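Long-range contacts in yeast glycogen phosphorylase (Saccharomyces cerevisiae, PDB 1YGP), which belongs to the glycogen phosphorylase family, folds in the two-domain GT-B manner and carries a bound pyridoxal-5'-phosphate: residues I200-Q205 with I668-N672; S715-T719 with N761-V766. All coordinates share one frame; numbering follows the deposited sequence.

Contact 1 closes along the chain before contact 2 opens. Their centres lie 29 Å apart, and their nearest atoms are about 14 Å apart. Both involve the part of the fold built on the parallel six-stranded sheet. Helix 662-678 of contact 1 leads from strand 649-654 to edge strand 688-693. Contact 2 lies toward the other end of that sheet, where strand 710-713 runs into a loop and helix 763-775 follows edge strand 757-759. Contact 1 brings in a hairpin from the half of the chain that holds the nine-stranded sheet, so it bridges the two halves of the GT-B fold. Contact 2 is local to one half.

Contact 1. Residues I200-Q205 with I668-N672; sequences IIDGYQ and IKLIN
Polar contacts join Gly-203 and Tyr-204 of the hairpin to Asn-672 and Lys-669 of helix 662-678. Asn-672 ND2 donates to Gly-203 O at 2.9 Å. The bond is bent, with an N-H...O angle of 136°. The donor sits above the carbonyl plane, well off the lone pairs. The same Gly-203 O receives a CA-H...O contact from Lys-669 CA at 3.2 Å. Lys-669 NZ makes a weak hydrogen bond to Tyr-204 OH, 3.0 Å away. Glu-803 is a further weak partner of both groups. Asp-202 OD2 stands 4.7 Å from Lys-669 NZ, without contact, and may add a mild attraction.

Aromatic packing comes next. Lys-669 lays its aliphatic chain across one face of the Tyr-204 ring. Its CD is 3.7 Å from the ring centroid and nearly on the normal, a CH-pi contact. A bend at chi2 (56°) turns the chain over the ring, and a second at chi4 (-71°) brings NZ toward the hydroxyl.

One apolar pair completes the contact: Ile-200 CD1 meets Ile-668 CG2 at 3.9 Å. Phe-692 of strand 688-693 touches both side chains.

Residues Ile-201 to Tyr-204 form the type I' turn of a beta hairpin with a two-residue loop, Asp-202 and Gly-203, joining strands 197-201 and 204-208. Its tip rests on the connecting helix of a beta-alpha-beta crossover, a contact between the two Rossmann-like halves of a GT-B protein.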
ATOM      1  N   ILE A 200     -15.017  -7.897 -20.771  1.00 13.61           N
ATOM      2  CA  ILE A 200     -16.153  -7.947 -21.665  1.00 15.33           C
ATOM      3  C   ILE A 200     -17.143  -8.938 -21.048  1.00 20.57           C
ATOM      4  O   ILE A 200     -16.962 -10.150 -21.103  1.00 22.99           O
ATOM      5  CB  ILE A 200     -15.691  -8.381 -23.051  1.00 12.10           C
ATOM      6  CG1 ILE A 200     -14.720  -7.372 -23.632  1.00 15.40           C
ATOM      7  CG2 ILE A 200     -16.911  -8.495 -23.952  1.00 14.33           C
ATOM      8  CD1 ILE A 200     -15.336  -5.964 -23.832  1.00 10.98           C
ATOM      9  N   ILE A 201     -18.191  -8.452 -20.395  1.00 25.52           N
ATOM     10  CA  ILE A 201     -19.184  -9.282 -19.740  1.00 28.76           C
ATOM     11  C   ILE A 201     -20.391  -9.250 -20.635  1.00 32.40           C
ATOM     12  O   ILE A 201     -20.963  -8.204 -20.940  1.00 35.34           O
ATOM     13  CB  ILE A 201     -19.442  -8.694 -18.346  1.00 30.02           C
ATOM     14  CG1 ILE A 201     -18.517  -9.477 -17.447  1.00 32.26           C
ATOM     15  CG2 ILE A 201     -20.891  -8.747 -17.877  1.00 27.17           C
ATOM     16  CD1 ILE A 201     -18.381  -8.884 -16.038  1.00 36.16           C
ATOM     17  N   ASP A 202     -20.679 -10.441 -21.145  1.00 35.43           N
ATOM     18  CA  ASP A 202     -21.822 -10.684 -22.023  1.00 35.74           C
ATOM     19  C   ASP A 202     -21.797  -9.865 -23.303  1.00 30.82           C
ATOM     20  O   ASP A 202     -22.811  -9.383 -23.796  1.00 28.12           O
ATOM     21  CB  ASP A 202     -23.114 -10.403 -21.250  1.00 40.82           C
ATOM     22  CG  ASP A 202     -24.285 -11.169 -21.815  1.00 46.21           C
ATOM     23  OD1 ASP A 202     -24.248 -12.403 -21.759  1.00 50.81           O
ATOM     24  OD2 ASP A 202     -25.211 -10.525 -22.311  1.00 51.26           O
ATOM     25  N   GLY A 203     -20.590  -9.690 -23.833  1.00 30.80           N
ATOM     26  CA  GLY A 203     -20.390  -8.953 -25.073  1.00 27.77           C
ATOM     27  C   GLY A 203     -20.328  -7.443 -24.891  1.00 25.07           C
ATOM     28  O   GLY A 203     -20.135  -6.695 -25.858  1.00 23.11           O
ATOM     29  N   TYR A 204     -20.472  -7.006 -23.649  1.00 19.41           N
ATOM     30  CA  TYR A 204     -20.409  -5.612 -23.297  1.00 20.15           C
ATOM     31  C   TYR A 204     -19.132  -5.319 -22.532  1.00 18.28           C
ATOM     32  O   TYR A 204     -18.555  -6.207 -21.918  1.00 22.19           O
ATOM     33  CB  TYR A 204     -21.579  -5.261 -22.425  1.00 23.65           C
ATOM     34  CG  TYR A 204     -22.903  -5.371 -23.144  1.00 22.33           C
ATOM     35  CD1 TYR A 204     -23.372  -4.286 -23.883  1.00 23.70           C
ATOM     36  CD2 TYR A 204     -23.629  -6.542 -23.058  1.00 19.05           C
ATOM     37  CE1 TYR A 204     -24.583  -4.375 -24.547  1.00 21.69           C
ATOM     38  CE2 TYR A 204     -24.836  -6.628 -23.718  1.00 22.37           C
ATOM     39  CZ  TYR A 204     -25.299  -5.549 -24.456  1.00 22.22           C
ATOM     40  OH  TYR A 204     -26.495  -5.646 -25.120  1.00 33.35           O
ATOM     41  N   GLN A 205     -18.656  -4.091 -22.541  1.00 15.10           N
ATOM     42  CA  GLN A 205     -17.478  -3.718 -21.794  1.00 12.54           C
ATOM     43  C   GLN A 205     -17.966  -3.389 -20.398  1.00 12.15           C
ATOM     44  O   GLN A 205     -18.954  -2.668 -20.251  1.00 12.05           O
ATOM     45  CB  GLN A 205     -16.831  -2.478 -22.407  1.00 13.23           C
ATOM     46  CG  GLN A 205     -15.699  -1.896 -21.580  1.00  9.21           C
ATOM     47  CD  GLN A 205     -15.390  -0.438 -21.860  1.00  9.34           C
ATOM     48  OE1 GLN A 205     -15.859   0.427 -21.152  1.00 12.40           O
ATOM     49  NE2 GLN A 205     -14.601  -0.025 -22.831  1.00  6.46           N
ATOM     50  N   ILE A 668     -18.691  -2.190 -29.631  1.00 18.13           N
ATOM     51  CA  ILE A 668     -18.066  -3.350 -29.011  1.00 11.31           C
ATOM     52  C   ILE A 668     -19.078  -4.481 -28.964  1.00 11.86           C
ATOM     53  O   ILE A 668     -18.686  -5.597 -29.313  1.00 17.70           O
ATOM     54  CB  ILE A 668     -17.558  -2.980 -27.600  1.00  6.28           C
ATOM     55  CG1 ILE A 668     -16.413  -1.959 -27.716  1.00  3.38           C
ATOM     56  CG2 ILE A 668     -17.067  -4.220 -26.889  1.00  2.00           C
ATOM     57  CD1 ILE A 668     -15.775  -1.440 -26.417  1.00  2.00           C
ATOM     58  N   LYS A 669     -20.362  -4.261 -28.643  1.00 11.67           N
ATOM     59  CA  LYS A 669     -21.324  -5.358 -28.569  1.00 12.66           C
ATOM     60  C   LYS A 669     -21.499  -5.954 -29.957  1.00 17.26           C
ATOM     61  O   LYS A 669     -21.437  -7.178 -30.127  1.00 16.97           O
ATOM     62  CB  LYS A 669     -22.687  -4.878 -28.050  1.00 12.73           C
ATOM     63  CG  LYS A 669     -23.790  -5.939 -27.941  1.00 10.42           C
ATOM     64  CD  LYS A 669     -23.270  -7.069 -27.071  1.00 22.96           C
ATOM     65  CE  LYS A 669     -24.085  -8.361 -27.063  1.00 24.95           C
ATOM     66  NZ  LYS A 669     -25.340  -8.171 -26.365  1.00 28.61           N
ATOM     67  N   LEU A 670     -21.602  -5.085 -30.963  1.00 18.13           N
ATOM     68  CA  LEU A 670     -21.784  -5.508 -32.332  1.00 19.17           C
ATOM     69  C   LEU A 670     -20.654  -6.402 -32.804  1.00 18.23           C
ATOM     70  O   LEU A 670     -20.974  -7.430 -33.415  1.00 20.61           O
ATOM     71  CB  LEU A 670     -21.903  -4.270 -33.220  1.00 23.90           C
ATOM     72  CG  LEU A 670     -22.619  -4.286 -34.585  1.00 24.18           C
ATOM     73  CD1 LEU A 670     -21.590  -3.867 -35.625  1.00 20.81           C
ATOM     74  CD2 LEU A 670     -23.269  -5.643 -34.883  1.00 20.20           C
ATOM     75  N   ILE A 671     -19.382  -6.101 -32.492  1.00 18.40           N
ATOM     76  CA  ILE A 671     -18.248  -6.937 -32.892  1.00 16.16           C
ATOM     77  C   ILE A 671     -18.415  -8.304 -32.248  1.00 19.73           C
ATOM     78  O   ILE A 671     -18.286  -9.336 -32.913  1.00 21.46           O
ATOM     79  CB  ILE A 671     -16.912  -6.331 -32.435  1.00 11.19           C
ATOM     80  CG1 ILE A 671     -16.676  -4.972 -33.073  1.00 16.34           C
ATOM     81  CG2 ILE A 671     -15.788  -7.244 -32.867  1.00 11.70           C
ATOM     82  CD1 ILE A 671     -15.559  -4.088 -32.441  1.00 11.22           C
ATOM     83  N   ASN A 672     -18.801  -8.314 -30.972  1.00 21.08           N
ATOM     84  CA  ASN A 672     -18.996  -9.550 -30.220  1.00 21.59           C
ATOM     85  C   ASN A 672     -20.131 -10.416 -30.739  1.00 16.38           C
ATOM     86  O   ASN A 672     -20.039 -11.646 -30.778  1.00 11.79           O
ATOM     87  CB  ASN A 672     -19.231  -9.213 -28.752  1.00 25.51           C
ATOM     88  CG  ASN A 672     -17.934  -8.790 -28.076  1.00 25.49           C
ATOM     89  OD1 ASN A 672     -16.923  -9.487 -28.165  1.00 20.40           O
ATOM     90  ND2 ASN A 672     -17.897  -7.659 -27.381  1.00 20.04           N
TER

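Contact 2. Residues S715-T719 with N761-V766; sequences STAGT and NLSENV
The peptide group joining Ala-717 to Gly-718 turns one face to Ser-763 and Val-766. Ser-763 OG lies over that face, 3.4 Å from Ala-717 C. Its chi1 of -66° sets the hydroxyl beside its own backbone N and over the peptide. It is 3.2 Å from Gly-718 N, but the angle is too poor for a hydrogen bond. Val-766 CG2 approaches the same face obliquely at its oxygen end, 3.3 Å from Ala-717 O. Gly-718 N has its own partner, a weak hydrogen bond to Asp-741 OD1.

Ala-717 CB points toward residues 761-766. It sits against the backbone O of Asn-761 and lies 4.1 Å from Val-766 CG2.

This peptide is the central one of a type II turn from Thr-716 to Thr-719, with Ala-717 and Gly-718 at its corners. Thr-716 O accepts from both Thr-719 N and Thr-719 OG1. The OG1 bond is 2.8 Å and lies in the carbonyl plane. Thr-716 OG1 is bonded to Tyr-818 O.

The polar bonds thus stay within the turn or reach to other residues. Between the two segments the attraction is mainly van der Waals, to which the serine hydroxyl over the peptide may add a weak dipolar term.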
ATOM      1  N   SER A 715      -9.420   5.691 -40.165  1.00 10.09           N
ATOM      2  CA  SER A 715     -10.191   6.859 -39.737  1.00  9.73           C
ATOM      3  C   SER A 715     -10.670   7.731 -40.869  1.00  9.19           C
ATOM      4  O   SER A 715     -10.061   7.708 -41.955  1.00 13.81           O
ATOM      5  CB  SER A 715      -9.355   7.730 -38.835  1.00 15.71           C
ATOM      6  OG  SER A 715      -9.298   7.175 -37.536  1.00 25.83           O
ATOM      7  N   THR A 716     -11.709   8.545 -40.665  1.00  7.89           N
ATOM      8  CA  THR A 716     -12.160   9.407 -41.745  1.00 12.42           C
ATOM      9  C   THR A 716     -11.003  10.339 -42.129  1.00 16.87           C
ATOM     10  O   THR A 716     -10.252  10.768 -41.230  1.00 15.59           O
ATOM     11  CB  THR A 716     -13.362  10.209 -41.295  1.00 10.31           C
ATOM     12  OG1 THR A 716     -14.276   9.355 -40.614  1.00  9.59           O
ATOM     13  CG2 THR A 716     -14.044  10.807 -42.507  1.00 10.45           C
ATOM     14  N   ALA A 717     -10.767  10.626 -43.424  1.00 16.01           N
ATOM     15  CA  ALA A 717      -9.622  11.449 -43.769  1.00 15.16           C
ATOM     16  C   ALA A 717      -9.677  12.864 -43.200  1.00 18.63           C
ATOM     17  O   ALA A 717     -10.683  13.588 -43.197  1.00 18.23           O
ATOM     18  CB  ALA A 717      -9.487  11.554 -45.250  1.00 15.65           C
ATOM     19  N   GLY A 718      -8.534  13.246 -42.662  1.00 18.22           N
ATOM     20  CA  GLY A 718      -8.443  14.528 -42.020  1.00 20.95           C
ATOM     21  C   GLY A 718      -8.606  14.466 -40.515  1.00 22.42           C
ATOM     22  O   GLY A 718      -8.501  15.533 -39.906  1.00 24.41           O
ATOM     23  N   THR A 719      -8.793  13.301 -39.867  1.00 21.61           N
ATOM     24  CA  THR A 719      -8.972  13.283 -38.417  1.00 17.12           C
ATOM     25  C   THR A 719      -7.797  12.891 -37.554  1.00 16.07           C
ATOM     26  O   THR A 719      -7.900  13.038 -36.338  1.00 21.47           O
ATOM     27  CB  THR A 719     -10.126  12.354 -38.013  1.00 15.52           C
ATOM     28  OG1 THR A 719      -9.782  11.073 -38.513  1.00 18.26           O
ATOM     29  CG2 THR A 719     -11.480  12.781 -38.549  1.00 15.85           C
ATOM     30  N   ASN A 761     -11.749   8.432 -49.441  1.00 15.34           N
ATOM     31  CA  ASN A 761     -11.599   9.829 -49.778  1.00 18.42           C
ATOM     32  C   ASN A 761     -10.500  10.493 -49.000  1.00 18.14           C
ATOM     33  O   ASN A 761     -10.098  10.086 -47.908  1.00 20.70           O
ATOM     34  CB  ASN A 761     -12.873  10.614 -49.527  1.00 21.07           C
ATOM     35  CG  ASN A 761     -13.920  10.256 -50.564  1.00 19.88           C
ATOM     36  OD1 ASN A 761     -14.480   9.163 -50.558  1.00 27.65           O
ATOM     37  ND2 ASN A 761     -14.276  11.146 -51.469  1.00 15.20           N
ATOM     38  N   LEU A 762     -10.057  11.518 -49.713  1.00 19.21           N
ATOM     39  CA  LEU A 762      -9.031  12.448 -49.304  1.00 19.36           C
ATOM     40  C   LEU A 762      -9.730  13.542 -48.518  1.00 21.94           C
ATOM     41  O   LEU A 762     -10.928  13.754 -48.729  1.00 20.33           O
ATOM     42  CB  LEU A 762      -8.389  13.078 -50.522  1.00 17.96           C
ATOM     43  CG  LEU A 762      -8.059  12.233 -51.741  1.00 16.15           C
ATOM     44  CD1 LEU A 762      -7.792  13.157 -52.905  1.00 12.59           C
ATOM     45  CD2 LEU A 762      -6.874  11.341 -51.471  1.00  6.78           C
ATOM     46  N   SER A 763      -8.989  14.296 -47.703  1.00 26.63           N
ATOM     47  CA  SER A 763      -9.520  15.406 -46.933  1.00 29.12           C
ATOM     48  C   SER A 763     -10.234  16.509 -47.682  1.00 32.96           C
ATOM     49  O   SER A 763     -11.197  17.032 -47.113  1.00 32.17           O
ATOM     50  CB  SER A 763      -8.411  16.036 -46.143  1.00 27.30           C
ATOM     51  OG  SER A 763      -8.020  15.060 -45.205  1.00 35.90           O
ATOM     52  N   GLU A 764      -9.840  16.868 -48.922  1.00 35.34           N
ATOM     53  CA  GLU A 764     -10.509  17.959 -49.638  1.00 38.77           C
ATOM     54  C   GLU A 764     -11.989  17.686 -49.828  1.00 37.42           C
ATOM     55  O   GLU A 764     -12.880  18.468 -49.485  1.00 42.23           O
ATOM     56  CB  GLU A 764      -9.943  18.179 -51.021  1.00 43.35           C
ATOM     57  CG  GLU A 764      -8.491  18.597 -51.077  1.00 51.32           C
ATOM     58  CD  GLU A 764      -7.589  17.451 -51.476  1.00 52.58           C
ATOM     59  OE1 GLU A 764      -7.361  17.266 -52.675  1.00 50.90           O
ATOM     60  OE2 GLU A 764      -7.128  16.755 -50.572  1.00 57.86           O
ATOM     61  N   ASN A 765     -12.196  16.459 -50.274  1.00 34.64           N
ATOM     62  CA  ASN A 765     -13.513  15.936 -50.548  1.00 34.62           C
ATOM     63  C   ASN A 765     -14.308  15.724 -49.264  1.00 34.40           C
ATOM     64  O   ASN A 765     -15.523  15.580 -49.366  1.00 36.32           O
ATOM     65  CB  ASN A 765     -13.421  14.596 -51.284  1.00 38.00           C
ATOM     66  CG  ASN A 765     -12.251  14.409 -52.251  1.00 40.30           C
ATOM     67  OD1 ASN A 765     -11.606  15.351 -52.697  1.00 42.19           O
ATOM     68  ND2 ASN A 765     -11.837  13.193 -52.585  1.00 37.81           N
ATOM     69  N   VAL A 766     -13.764  15.746 -48.039  1.00 34.58           N
ATOM     70  CA  VAL A 766     -14.532  15.445 -46.827  1.00 35.87           C
ATOM     71  C   VAL A 766     -15.611  16.477 -46.545  1.00 36.03           C
ATOM     72  O   VAL A 766     -16.775  16.102 -46.355  1.00 37.66           O
ATOM     73  CB  VAL A 766     -13.588  15.330 -45.588  1.00 35.71           C
ATOM     74  CG1 VAL A 766     -14.370  15.129 -44.302  1.00 34.97           C
ATOM     75  CG2 VAL A 766     -12.712  14.095 -45.734  1.00 33.73           C
TER